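Local coordinates for variant surface glycoprotein MITAT 1.1 (Trypanosoma brucei brucei, PDB 5LY9) that forms, as a densely packed surface coat of the parasite, an antigenically variable shield through which the trypanosome evades the immune response of its host, at residues V49-A54 and G347-N352; I92-A97 and W250-R255; G117-K122 and T185-C190; L170-G175 and N231-G236. All blocks are in the same frame, centred on the assembly; numbering follows the deposited sequence.

Contact 1. Residues V49-A54 and G347-N352; sequences VSIYLA and GDILSN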
loop_
_atom_site.group_PDB
_atom_site.type_symbol
_atom_site.label_atom_id
_atom_site.label_comp_id
_atom_site.label_asym_id
_atom_site.label_seq_id
_atom_site.Cartn_x
_atom_site.Cartn_y
_atom_site.Cartn_z
ATOM N N VAL A 49 28.755 12.835 -2.084
ATOM C CA VAL A 49 30.142 12.299 -2.205
ATOM C C VAL A 49 30.557 12.269 -3.657
ATOM O O VAL A 49 31.682 12.632 -3.991
ATOM C CB VAL A 49 30.327 10.934 -1.500
ATOM C CG1 VAL A 49 31.778 10.562 -1.517
ATOM C CG2 VAL A 49 29.819 10.969 -0.038
ATOM N N SER A 50 29.645 11.885 -4.560
ATOM C CA SER A 50 29.944 11.861 -5.996
ATOM C C SER A 50 30.326 13.229 -6.553
ATOM O O SER A 50 31.253 13.357 -7.371
ATOM C CB SER A 50 28.780 11.353 -6.814
ATOM O OG SER A 50 28.350 10.030 -6.432
ATOM N N ILE A 51 29.592 14.262 -6.140
ATOM C CA ILE A 51 29.854 15.600 -6.561
ATOM C C ILE A 51 31.239 16.076 -6.046
ATOM O O ILE A 51 32.024 16.653 -6.790
ATOM C CB ILE A 51 28.743 16.573 -6.037
ATOM C CG1 ILE A 51 27.398 16.343 -6.760
ATOM C CG2 ILE A 51 29.239 18.016 -6.135
ATOM C CD1 ILE A 51 26.176 16.821 -5.960
ATOM N N TYR A 52 31.529 15.787 -4.778
ATOM C CA TYR A 52 32.815 16.174 -4.210
ATOM C C TYR A 52 33.949 15.524 -5.033
ATOM O O TYR A 52 34.972 16.161 -5.365
ATOM C CB TYR A 52 32.932 15.687 -2.798
ATOM C CG TYR A 52 34.202 16.154 -2.142
ATOM C CD1 TYR A 52 35.341 15.453 -2.259
ATOM C CD2 TYR A 52 34.173 17.292 -1.311
ATOM C CE1 TYR A 52 36.532 15.920 -1.658
ATOM C CE2 TYR A 52 35.330 17.736 -0.665
ATOM C CZ TYR A 52 36.486 17.057 -0.856
ATOM O OH TYR A 52 37.661 17.503 -0.248
ATOM N N LEU A 53 33.809 14.242 -5.330
ATOM C CA LEU A 53 34.822 13.564 -6.119
ATOM C C LEU A 53 34.950 14.148 -7.494
ATOM O O LEU A 53 36.090 14.288 -8.022
ATOM C CB LEU A 53 34.492 12.105 -6.236
ATOM C CG LEU A 53 34.689 11.314 -4.959
ATOM C CD1 LEU A 53 33.930 9.991 -5.005
ATOM C CD2 LEU A 53 36.154 11.049 -4.774
ATOM N N ALA A 54 33.816 14.392 -8.145
ATOM C CA ALA A 54 33.898 14.980 -9.486
ATOM C C ALA A 54 34.545 16.350 -9.509
ATOM O O ALA A 54 35.246 16.682 -10.488
ATOM C CB ALA A 54 32.537 15.051 -10.118
ATOM N N GLY A 347 21.148 15.747 -8.304
ATOM C CA GLY A 347 21.309 15.157 -9.634
ATOM C C GLY A 347 21.766 16.151 -10.708
ATOM O O GLY A 347 22.657 15.839 -11.514
ATOM N N ASP A 348 21.183 17.327 -10.738
ATOM C CA ASP A 348 21.604 18.378 -11.660
ATOM C C ASP A 348 23.083 18.799 -11.392
ATOM O O ASP A 348 23.890 18.977 -12.333
ATOM C CB ASP A 348 20.773 19.658 -11.458
ATOM C CG ASP A 348 19.382 19.598 -12.048
ATOM O OD1 ASP A 348 18.959 18.603 -12.672
ATOM O OD2 ASP A 348 18.662 20.644 -11.833
ATOM N N ILE A 349 23.434 18.991 -10.111
ATOM C CA ILE A 349 24.785 19.402 -9.792
ATOM C C ILE A 349 25.807 18.315 -10.231
ATOM O O ILE A 349 26.852 18.631 -10.810
ATOM C CB ILE A 349 24.928 19.704 -8.278
ATOM C CG1 ILE A 349 24.151 21.009 -7.912
ATOM C CG2 ILE A 349 26.365 19.888 -7.894
ATOM C CD1 ILE A 349 23.759 21.076 -6.449
ATOM N N LEU A 350 25.514 17.073 -9.930
ATOM C CA LEU A 350 26.380 15.984 -10.367
ATOM C C LEU A 350 26.502 15.949 -11.880
ATOM O O LEU A 350 27.632 15.783 -12.394
ATOM C CB LEU A 350 25.980 14.652 -9.847
ATOM C CG LEU A 350 26.894 13.487 -10.240
ATOM C CD1 LEU A 350 28.336 13.785 -9.745
ATOM C CD2 LEU A 350 26.371 12.207 -9.637
ATOM N N SER A 351 25.394 16.112 -12.567
ATOM C CA SER A 351 25.450 16.119 -14.036
ATOM C C SER A 351 26.409 17.183 -14.581
ATOM O O SER A 351 27.187 16.921 -15.482
ATOM C CB SER A 351 24.063 16.308 -14.587
ATOM O OG SER A 351 23.167 15.286 -14.135
ATOM N N ASN A 352 26.308 18.383 -14.025
ATOM C CA ASN A 352 27.116 19.513 -14.451
ATOM C C ASN A 352 28.595 19.200 -14.139
ATOM O O ASN A 352 29.468 19.423 -14.983
ATOM C CB ASN A 352 26.646 20.768 -13.733
ATOM C CG ASN A 352 27.072 22.028 -14.424
ATOM O OD1 ASN A 352 26.502 23.092 -14.223
ATOM N ND2 ASN A 352 28.131 21.930 -15.198
#
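The carbonyl oxygen G347 O is gripped by two donors of one residue, the amide S351 N of the regular helical ladder and the hydroxyl S351 OG, which lies 2.7 Å from G347 O. The hydroxyl reaches it because chi1 of -58° folds OG back beside its own backbone N; it arrives above the carbonyl plane, not on a lone pair. OG is itself held by R69 of the second subunit, so this side of helix 343-367 faces the dimer partner. Toward 49-54 the helix turns I349 and L350, and there no hydrogen bond crosses and the side chains meet through carbon atoms. I51 carries the contact from its side: its extended CG1-CD1 arm crosses I349 obliquely, and I51 CD1 comes 3.6 Å from the methyl I349 CG2. Further back, I51 CG1 rests 3.8 Å from L350 CB. The L350 CG fork, anti to the backbone N, opens onto the residue before I51, where L350 CD2 lies 3.8 Å from S50 CB. S50 OG takes no part, bonding instead to E46 O one turn earlier. Y353 extends the same apolar surface over I51 and A54. The segment axes approach to 9.2 Å at 22°, a shallow, nearly parallel crossing characteristic of the long helical bundle of A-type VSG N-terminal domains, where 347-352 of helix 343-367 packs beside 49-54 of helix 24-55.

Contact 2. Residues I92-A97 and W250-R255; sequences IRSARA and WEARNR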
loop_
_atom_site.group_PDB
_atom_site.type_symbol
_atom_site.label_atom_id
_atom_site.label_comp_id
_atom_site.label_asym_id
_atom_site.label_seq_id
_atom_site.Cartn_x
_atom_site.Cartn_y
_atom_site.Cartn_z
ATOM N N ILE A 92 0.869 -2.673 2.200
ATOM C CA ILE A 92 -0.425 -2.914 1.562
ATOM C C ILE A 92 -1.178 -4.054 2.276
ATOM O O ILE A 92 -2.425 -3.953 2.529
ATOM C CB ILE A 92 -0.266 -3.170 0.063
ATOM C CG1 ILE A 92 0.211 -1.868 -0.610
ATOM C CG2 ILE A 92 -1.582 -3.598 -0.568
ATOM C CD1 ILE A 92 0.479 -2.120 -2.076
ATOM N N ARG A 93 -0.471 -5.118 2.580
ATOM C CA ARG A 93 -1.079 -6.259 3.243
ATOM C C ARG A 93 -1.736 -5.795 4.566
ATOM O O ARG A 93 -2.900 -6.133 4.888
ATOM C CB ARG A 93 -0.072 -7.351 3.534
ATOM C CG ARG A 93 -0.642 -8.567 4.179
ATOM C CD ARG A 93 0.425 -9.403 4.828
ATOM N NE ARG A 93 -0.172 -10.567 5.466
ATOM C CZ ARG A 93 0.520 -11.416 6.189
ATOM N NH1 ARG A 93 1.852 -11.273 6.347
ATOM N NH2 ARG A 93 -0.081 -12.454 6.695
ATOM N N SER A 94 -1.005 -5.022 5.369
ATOM C CA SER A 94 -1.540 -4.613 6.660
ATOM C C SER A 94 -2.695 -3.618 6.517
ATOM O O SER A 94 -3.724 -3.733 7.223
ATOM C CB SER A 94 -0.448 -3.994 7.551
ATOM O OG SER A 94 -0.932 -3.677 8.849
ATOM N N ALA A 95 -2.544 -2.648 5.648
ATOM C CA ALA A 95 -3.648 -1.697 5.378
ATOM C C ALA A 95 -4.907 -2.461 4.975
ATOM O O ALA A 95 -5.968 -2.201 5.541
ATOM C CB ALA A 95 -3.244 -0.664 4.346
ATOM N N ARG A 96 -4.817 -3.427 4.078
ATOM C CA ARG A 96 -6.031 -4.102 3.581
ATOM C C ARG A 96 -6.541 -5.099 4.597
ATOM O O ARG A 96 -7.765 -5.340 4.664
ATOM C CB ARG A 96 -5.805 -4.715 2.213
ATOM C CG ARG A 96 -4.944 -5.954 2.141
ATOM C CD ARG A 96 -5.855 -7.156 2.201
ATOM N NE ARG A 96 -5.243 -8.488 1.934
ATOM C CZ ARG A 96 -4.571 -9.194 2.824
ATOM N NH1 ARG A 96 -4.176 -8.686 4.002
ATOM N NH2 ARG A 96 -4.194 -10.416 2.525
ATOM N N ALA A 97 -5.657 -5.657 5.409
ATOM C CA ALA A 97 -6.090 -6.651 6.401
ATOM C C ALA A 97 -6.910 -5.919 7.454
ATOM O O ALA A 97 -8.026 -6.373 7.859
ATOM C CB ALA A 97 -4.917 -7.283 7.045
ATOM N N TRP A 250 -3.758 -9.443 12.492
ATOM C CA TRP A 250 -2.741 -9.555 13.511
ATOM C C TRP A 250 -1.345 -9.812 12.976
ATOM O O TRP A 250 -0.381 -9.102 13.320
ATOM C CB TRP A 250 -3.167 -10.601 14.546
ATOM C CG TRP A 250 -2.126 -11.013 15.490
ATOM C CD1 TRP A 250 -1.662 -10.329 16.548
ATOM C CD2 TRP A 250 -1.497 -12.293 15.510
ATOM N NE1 TRP A 250 -0.715 -11.112 17.234
ATOM C CE2 TRP A 250 -0.573 -12.298 16.583
ATOM C CE3 TRP A 250 -1.556 -13.397 14.661
ATOM C CZ2 TRP A 250 0.258 -13.410 16.876
ATOM C CZ3 TRP A 250 -0.760 -14.527 14.956
ATOM C CH2 TRP A 250 0.170 -14.488 16.035
ATOM N N GLU A 251 -1.238 -10.835 12.172
ATOM C CA GLU A 251 0.047 -11.203 11.553
ATOM C C GLU A 251 0.541 -10.099 10.633
ATOM O O GLU A 251 1.725 -9.720 10.693
ATOM C CB GLU A 251 -0.089 -12.502 10.799
ATOM C CG GLU A 251 1.212 -12.931 10.164
ATOM C CD GLU A 251 1.175 -14.331 9.600
ATOM O OE1 GLU A 251 1.322 -15.299 10.418
ATOM O OE2 GLU A 251 0.956 -14.452 8.382
ATOM N N ALA A 252 -0.341 -9.508 9.822
ATOM C CA ALA A 252 0.119 -8.471 8.925
ATOM C C ALA A 252 0.621 -7.273 9.722
ATOM O O ALA A 252 1.594 -6.631 9.348
ATOM C CB ALA A 252 -1.000 -8.043 8.006
ATOM N N ARG A 253 -0.062 -6.942 10.815
ATOM C CA ARG A 253 0.429 -5.830 11.589
ATOM C C ARG A 253 1.823 -6.108 12.138
ATOM O O ARG A 253 2.722 -5.247 12.099
ATOM C CB ARG A 253 -0.573 -5.451 12.700
ATOM C CG ARG A 253 -0.402 -3.977 13.080
ATOM C CD ARG A 253 -1.289 -3.516 14.162
ATOM N NE ARG A 253 -1.364 -2.056 14.162
ATOM C CZ ARG A 253 -1.976 -1.354 15.105
ATOM N NH1 ARG A 253 -2.557 -1.973 16.185
ATOM N NH2 ARG A 253 -2.069 -0.010 14.940
ATOM N N ASN A 254 2.011 -7.318 12.647
ATOM C CA ASN A 254 3.321 -7.658 13.198
ATOM C C ASN A 254 4.388 -7.649 12.138
ATOM O O ASN A 254 5.577 -7.370 12.487
ATOM C CB ASN A 254 3.269 -9.029 13.823
ATOM C CG ASN A 254 2.689 -9.005 15.176
ATOM O OD1 ASN A 254 2.710 -7.958 15.844
ATOM N ND2 ASN A 254 2.150 -10.156 15.616
ATOM N N ARG A 255 4.044 -7.954 10.896
ATOM C CA ARG A 255 5.049 -8.033 9.796
ATOM C C ARG A 255 5.279 -6.782 8.970
ATOM O O ARG A 255 6.049 -6.832 7.981
ATOM C CB ARG A 255 4.761 -9.254 8.889
ATOM C CG ARG A 255 4.962 -10.449 9.787
ATOM C CD ARG A 255 4.693 -11.784 9.209
ATOM N NE ARG A 255 4.908 -12.796 10.265
ATOM C CZ ARG A 255 4.931 -14.101 10.031
ATOM N NH1 ARG A 255 4.819 -14.572 8.789
ATOM N NH2 ARG A 255 5.093 -14.931 11.036
HETATM O O HOH W 1 3.677 -13.441 6.855
#
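A close, obliquely antiparallel helix-helix packing, edged by a salt-bridge network, joins the long helix 62-114 to the last turn of the short helix 244-254. The segment axes come within 8.3 Å at 144°, an approach made possible by small residues: S94 and A252 have CA atoms 4.8 Å apart. The methyl A252 CB fits between R93, S94 and A97, lying 3.7 Å from S94 CA and 4.1 Å from A97 CB. S94 OG, anti to its backbone N, passes alongside the R253 backbone and hydrogen-bonds to E256, just beyond the helix end.

R93 leaves the long helix fully extended, CG anti to the backbone N, and lays one face of its guanidinium over A252. Its edge meets E251: R93 NH2 donates to E251 OE2 at 2.8 Å, nearly straight (165°), the oxygen in the guanidinium plane and using its anti lone pair. The carboxylate plane is turned 73° from the guanidinium. The R255 guanidinium lies with one face over E251 CD, a long, charge-only contact with no N-H pointing at OE1, and a water accepts from both R93 NH1 and R255 NH1 while donating to E251 OE2. The carboxylate and this water probably soften the repulsion between the two arginines, whose NH1 atoms are 5.1 Å apart. E248 grips R93 NE as well as R96, so two glutamates of helix 244-254 probably balance the charge of R93. Helix 24-55 packs against S94 through V24 and M28, while A95 and I92 meet I92 and M28 of the second subunit.

Contact 3. Residues G117-K122 and T185-C190; sequences GGSENK and TSTGTC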
loop_
_atom_site.group_PDB
_atom_site.type_symbol
_atom_site.label_atom_id
_atom_site.label_comp_id
_atom_site.label_asym_id
_atom_site.label_seq_id
_atom_site.Cartn_x
_atom_site.Cartn_y
_atom_site.Cartn_z
ATOM N N GLY A 117 -36.234 -1.752 18.342
ATOM C CA GLY A 117 -37.633 -1.654 18.044
ATOM C C GLY A 117 -38.456 -1.674 19.333
ATOM O O GLY A 117 -38.672 -2.730 19.912
ATOM N N GLY A 118 -38.991 -0.506 19.690
ATOM C CA GLY A 118 -39.771 -0.391 20.957
ATOM C C GLY A 118 -39.024 -0.914 22.180
ATOM O O GLY A 118 -37.799 -0.919 22.192
ATOM N N SER A 119 -39.777 -1.409 23.174
ATOM C CA SER A 119 -39.198 -1.896 24.397
ATOM C C SER A 119 -38.686 -3.305 24.219
ATOM O O SER A 119 -37.831 -3.742 25.000
ATOM C CB SER A 119 -40.284 -1.900 25.484
ATOM O OG SER A 119 -41.306 -2.808 25.124
ATOM N N GLU A 120 -39.172 -4.027 23.215
ATOM C CA GLU A 120 -38.908 -5.486 23.099
ATOM C C GLU A 120 -37.673 -5.880 22.273
ATOM O O GLU A 120 -37.281 -7.038 22.336
ATOM C CB GLU A 120 -40.088 -6.206 22.445
ATOM C CG GLU A 120 -41.404 -5.931 23.206
ATOM C CD GLU A 120 -42.197 -4.730 22.689
ATOM O OE1 GLU A 120 -41.780 -3.942 21.835
ATOM O OE2 GLU A 120 -43.346 -4.579 23.200
ATOM N N ASN A 121 -37.077 -4.964 21.531
ATOM C CA ASN A 121 -35.953 -5.321 20.643
ATOM C C ASN A 121 -34.845 -4.341 20.836
ATOM O O ASN A 121 -34.946 -3.166 20.435
ATOM C CB ASN A 121 -36.409 -5.370 19.182
ATOM C CG ASN A 121 -37.654 -6.247 18.999
ATOM O OD1 ASN A 121 -37.574 -7.491 18.805
ATOM N ND2 ASN A 121 -38.841 -5.610 19.083
ATOM N N LYS A 122 -33.750 -4.829 21.430
ATOM C CA LYS A 122 -32.596 -3.982 21.665
ATOM C C LYS A 122 -31.389 -4.875 21.660
ATOM O O LYS A 122 -31.332 -5.810 22.441
ATOM C CB LYS A 122 -32.710 -3.269 23.008
ATOM C CG LYS A 122 -33.923 -2.415 23.190
ATOM C CD LYS A 122 -34.022 -1.727 24.514
ATOM C CE LYS A 122 -35.211 -0.776 24.384
ATOM N NZ LYS A 122 -35.566 -0.258 25.725
ATOM N N THR A 185 -33.012 -11.901 31.538
ATOM C CA THR A 185 -34.200 -11.470 30.807
ATOM C C THR A 185 -34.821 -10.293 31.582
ATOM O O THR A 185 -34.715 -10.210 32.801
ATOM C CB THR A 185 -35.237 -12.554 30.675
ATOM O OG1 THR A 185 -35.418 -13.097 31.969
ATOM C CG2 THR A 185 -34.764 -13.585 29.791
ATOM N N SER A 186 -35.455 -9.415 30.850
ATOM C CA SER A 186 -36.282 -8.376 31.455
ATOM C C SER A 186 -37.359 -8.165 30.451
ATOM O O SER A 186 -38.303 -8.984 30.441
ATOM C CB SER A 186 -35.428 -7.185 31.847
ATOM O OG SER A 186 -36.224 -6.167 32.483
ATOM N N THR A 187 -37.249 -7.171 29.579
ATOM C CA THR A 187 -38.215 -6.892 28.490
ATOM C C THR A 187 -37.525 -6.873 27.110
ATOM O O THR A 187 -37.977 -7.525 26.179
ATOM C CB THR A 187 -38.972 -5.579 28.740
ATOM O OG1 THR A 187 -39.668 -5.760 29.966
ATOM C CG2 THR A 187 -39.964 -5.291 27.616
ATOM N N GLY A 188 -36.434 -6.143 26.996
ATOM C CA GLY A 188 -35.681 -6.092 25.707
ATOM C C GLY A 188 -35.072 -7.425 25.335
ATOM O O GLY A 188 -34.699 -8.234 26.193
ATOM N N THR A 189 -35.003 -7.698 24.051
ATOM C CA THR A 189 -34.420 -8.960 23.580
ATOM C C THR A 189 -33.673 -8.669 22.279
ATOM O O THR A 189 -33.885 -7.648 21.676
ATOM C CB THR A 189 -35.488 -10.014 23.226
ATOM O OG1 THR A 189 -36.279 -9.549 22.107
ATOM C CG2 THR A 189 -36.367 -10.326 24.361
ATOM N N CYS A 190 -32.733 -9.530 21.909
ATOM C CA CYS A 190 -32.057 -9.468 20.613
ATOM C C CYS A 190 -32.125 -10.891 20.103
ATOM O O CYS A 190 -31.224 -11.723 20.396
ATOM C CB CYS A 190 -30.627 -9.022 20.854
ATOM S SG CYS A 190 -29.706 -8.854 19.293
HETATM O O HOH W 2 -35.483 -9.078 19.354
#
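Two irregular loops are clipped together here beside the disulfide C123-C190, in the lobe at the end of the elongated VSG N-terminal domain far from the C-terminal helix 343-367. The amide K122 N donates to T189 O at 2.8 Å with an angle of 161°, although it stands above the carbonyl plane and not on a lone pair. Two residues back, E120 O receives the hydroxyl of T189: T189 OG1 lies 2.7 Å away, almost along the C=O axis. That hydroxyl occupies the crowded position between its backbone N and carbonyl carbon (chi1 64°), which swings it across to the opposing chain. T189 N adds a weak, bent bond to E120 O, so this carbonyl is held by two donors of a single residue. Between these bonds N121 CA directs a CA-H...O contact at T189 O, 3.3 Å away.

The loops thus run together for little more than one residue pair before the disulfide takes over, with C190 SG bonded to C123 immediately after K122. N121 shapes the loop 117-122 from within, its ND2 donating to a lone pair of G117 O in the amide plane of the side chain. The same ND2 binds T203 of the second subunit, and a water 2.7 Å from N121 OD1 and 2.9 Å from T189 OG1 bridges the two side chains. G188 CA packs 3.3 Å from S119 O, while the methyl T187 CG2, anti to the backbone N, meets S119 OG at 3.8 Å. D130 adds a further link, accepting from the amides T187 N and G188 N through OD1 and from K122 NZ through its carbonyl.

Contact 4. Residues L170-G175 and N231-G236; sequences LQHGGG and NMQAMG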
loop_
_atom_site.group_PDB
_atom_site.type_symbol
_atom_site.label_atom_id
_atom_site.label_comp_id
_atom_site.label_asym_id
_atom_site.label_seq_id
_atom_site.Cartn_x
_atom_site.Cartn_y
_atom_site.Cartn_z
ATOM N N LEU A 170 -10.637 -7.711 23.803
ATOM C CA LEU A 170 -11.789 -8.499 23.422
ATOM C C LEU A 170 -12.074 -9.562 24.407
ATOM O O LEU A 170 -11.185 -10.331 24.835
ATOM C CB LEU A 170 -11.609 -9.152 22.033
ATOM C CG LEU A 170 -11.448 -8.189 20.852
ATOM C CD1 LEU A 170 -11.647 -8.924 19.537
ATOM C CD2 LEU A 170 -12.183 -6.901 20.820
ATOM N N GLN A 171 -13.336 -9.630 24.806
ATOM C CA GLN A 171 -13.781 -10.604 25.775
ATOM C C GLN A 171 -13.947 -11.946 25.153
ATOM O O GLN A 171 -14.051 -12.067 23.905
ATOM C CB GLN A 171 -15.143 -10.175 26.334
ATOM C CG GLN A 171 -15.115 -8.797 26.955
ATOM C CD GLN A 171 -14.049 -8.720 28.022
ATOM O OE1 GLN A 171 -12.942 -8.185 27.793
ATOM N NE2 GLN A 171 -14.285 -9.399 29.087
ATOM N N HIS A 172 -13.952 -12.969 26.013
ATOM C CA HIS A 172 -14.135 -14.344 25.538
ATOM C C HIS A 172 -14.995 -15.095 26.561
ATOM O O HIS A 172 -14.899 -14.808 27.752
ATOM C CB HIS A 172 -12.794 -15.096 25.262
ATOM C CG HIS A 172 -11.899 -15.215 26.446
ATOM N ND1 HIS A 172 -11.926 -16.312 27.282
ATOM C CD2 HIS A 172 -10.952 -14.380 26.943
ATOM C CE1 HIS A 172 -11.037 -16.138 28.248
ATOM N NE2 HIS A 172 -10.478 -14.950 28.098
ATOM N N GLY A 173 -15.819 -15.995 26.062
ATOM C CA GLY A 173 -16.617 -16.845 26.894
ATOM C C GLY A 173 -18.021 -16.907 26.347
ATOM O O GLY A 173 -18.262 -16.793 25.145
ATOM N N GLY A 174 -18.954 -17.166 27.226
ATOM C CA GLY A 174 -20.342 -17.303 26.836
ATOM C C GLY A 174 -20.681 -18.734 26.500
ATOM O O GLY A 174 -20.025 -19.656 26.970
ATOM N N GLY A 175 -21.769 -18.908 25.758
ATOM C CA GLY A 175 -22.182 -20.245 25.311
ATOM C C GLY A 175 -22.995 -21.057 26.281
ATOM O O GLY A 175 -23.365 -22.182 25.952
ATOM N N ASN A 231 -11.670 -16.629 22.076
ATOM C CA ASN A 231 -10.520 -16.004 22.697
ATOM C C ASN A 231 -9.512 -15.527 21.657
ATOM O O ASN A 231 -8.806 -16.337 21.031
ATOM C CB ASN A 231 -9.926 -16.980 23.677
ATOM C CG ASN A 231 -8.847 -16.363 24.512
ATOM O OD1 ASN A 231 -8.254 -15.341 24.149
ATOM N ND2 ASN A 231 -8.519 -17.044 25.626
ATOM N N MET A 232 -9.453 -14.205 21.522
ATOM C CA MET A 232 -8.629 -13.522 20.525
ATOM C C MET A 232 -7.416 -12.869 21.211
ATOM O O MET A 232 -6.661 -12.188 20.552
ATOM C CB MET A 232 -9.418 -12.429 19.803
ATOM C CG MET A 232 -10.757 -12.878 19.267
ATOM S SD MET A 232 -10.723 -14.389 18.256
ATOM C CE MET A 232 -9.984 -13.721 16.829
ATOM N N GLN A 233 -7.268 -13.039 22.528
ATOM C CA GLN A 233 -6.238 -12.357 23.289
ATOM C C GLN A 233 -4.874 -12.951 22.939
ATOM O O GLN A 233 -3.969 -12.223 22.805
ATOM C CB GLN A 233 -6.551 -12.383 24.797
ATOM C CG GLN A 233 -7.899 -11.727 25.097
ATOM C CD GLN A 233 -8.263 -11.767 26.564
ATOM O OE1 GLN A 233 -7.561 -12.361 27.360
ATOM N NE2 GLN A 233 -9.396 -11.242 26.903
ATOM N N ALA A 234 -4.762 -14.255 22.826
ATOM C CA ALA A 234 -3.489 -14.958 22.572
ATOM C C ALA A 234 -3.618 -15.508 21.160
ATOM O O ALA A 234 -4.092 -16.635 20.960
ATOM C CB ALA A 234 -3.358 -16.120 23.567
ATOM N N MET A 235 -3.333 -14.692 20.187
ATOM C CA MET A 235 -3.479 -15.145 18.790
ATOM C C MET A 235 -2.402 -16.195 18.428
ATOM O O MET A 235 -1.291 -16.163 18.946
ATOM C CB MET A 235 -3.371 -13.939 17.889
ATOM C CG MET A 235 -4.568 -12.987 17.990
ATOM S SD MET A 235 -6.118 -13.738 17.453
ATOM C CE MET A 235 -5.801 -14.010 15.699
ATOM N N GLY A 236 -2.704 -17.045 17.470
ATOM C CA GLY A 236 -1.732 -18.027 16.973
ATOM C C GLY A 236 -2.268 -18.776 15.783
ATOM O O GLY A 236 -3.334 -18.410 15.211
HETATM O O HOH W 3 -11.146 -12.601 23.165
HETATM O O HOH W 4 -8.540 -13.788 29.599
#
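An extended chain enters strand 173-174 along 170-172, while 231-233 bends away after strand 228-229, its neighbour in the antiparallel sheet; H172 and N231 bring their CA atoms to 4.9 Å. The bend is an Asx turn: N231 OD1 accepts from Q233 N, 3.0 Å away and nearly along the side-chain C=O axis. This bond helps hold the N231 amide flat against H172. The two planes are stacked, only 7° apart, with N231 ND2 3.6 Å above the centre of the imidazole. H172 reaches this position with CG in the crowded place between its backbone N and carbonyl carbon (chi1 59°).

Q233 stands across the ring at 83°, meeting its edge: Q233 NE2 lies 3.5 Å from H172 CD2. The same NE2 donates to L170 O at 2.9 Å, a straight bond that comes from above the carbonyl plane. Inward, L170 and M232 cross obliquely, L170 CD1 4.1 Å from M232 CG, and both side chains pack on W246 of helix 244-254 and on Y217. One water links L170 O to M232 N; another lies in the plane of the imidazole, 2.7 Å from H172 NE2, and donates to Q233 OE1.

In the fold
The four contacts are strung along the elongated VSG N-terminal domain, contact 1 and contact 3 on opposite sides of the chain's centre with their own centres about 75 Å apart. Contact 2 lies between, about 8 Å from the centre of the chain. Helix 62-114, which carries 92-97, follows helix 24-55 of contact 1 directly in sequence. Contacts 2 and 4 touch, W250 CD2 lying 3.4 Å from M235 CB, whereas contacts 3 and 4 remain about 13 Å apart at their nearest atoms, though their segments alternate along the chain. Contacts 1, 2 and 3 all meet the second subunit. The glycan lies near contact 1, its nearest NAG about 9 Å from the I51 side chain.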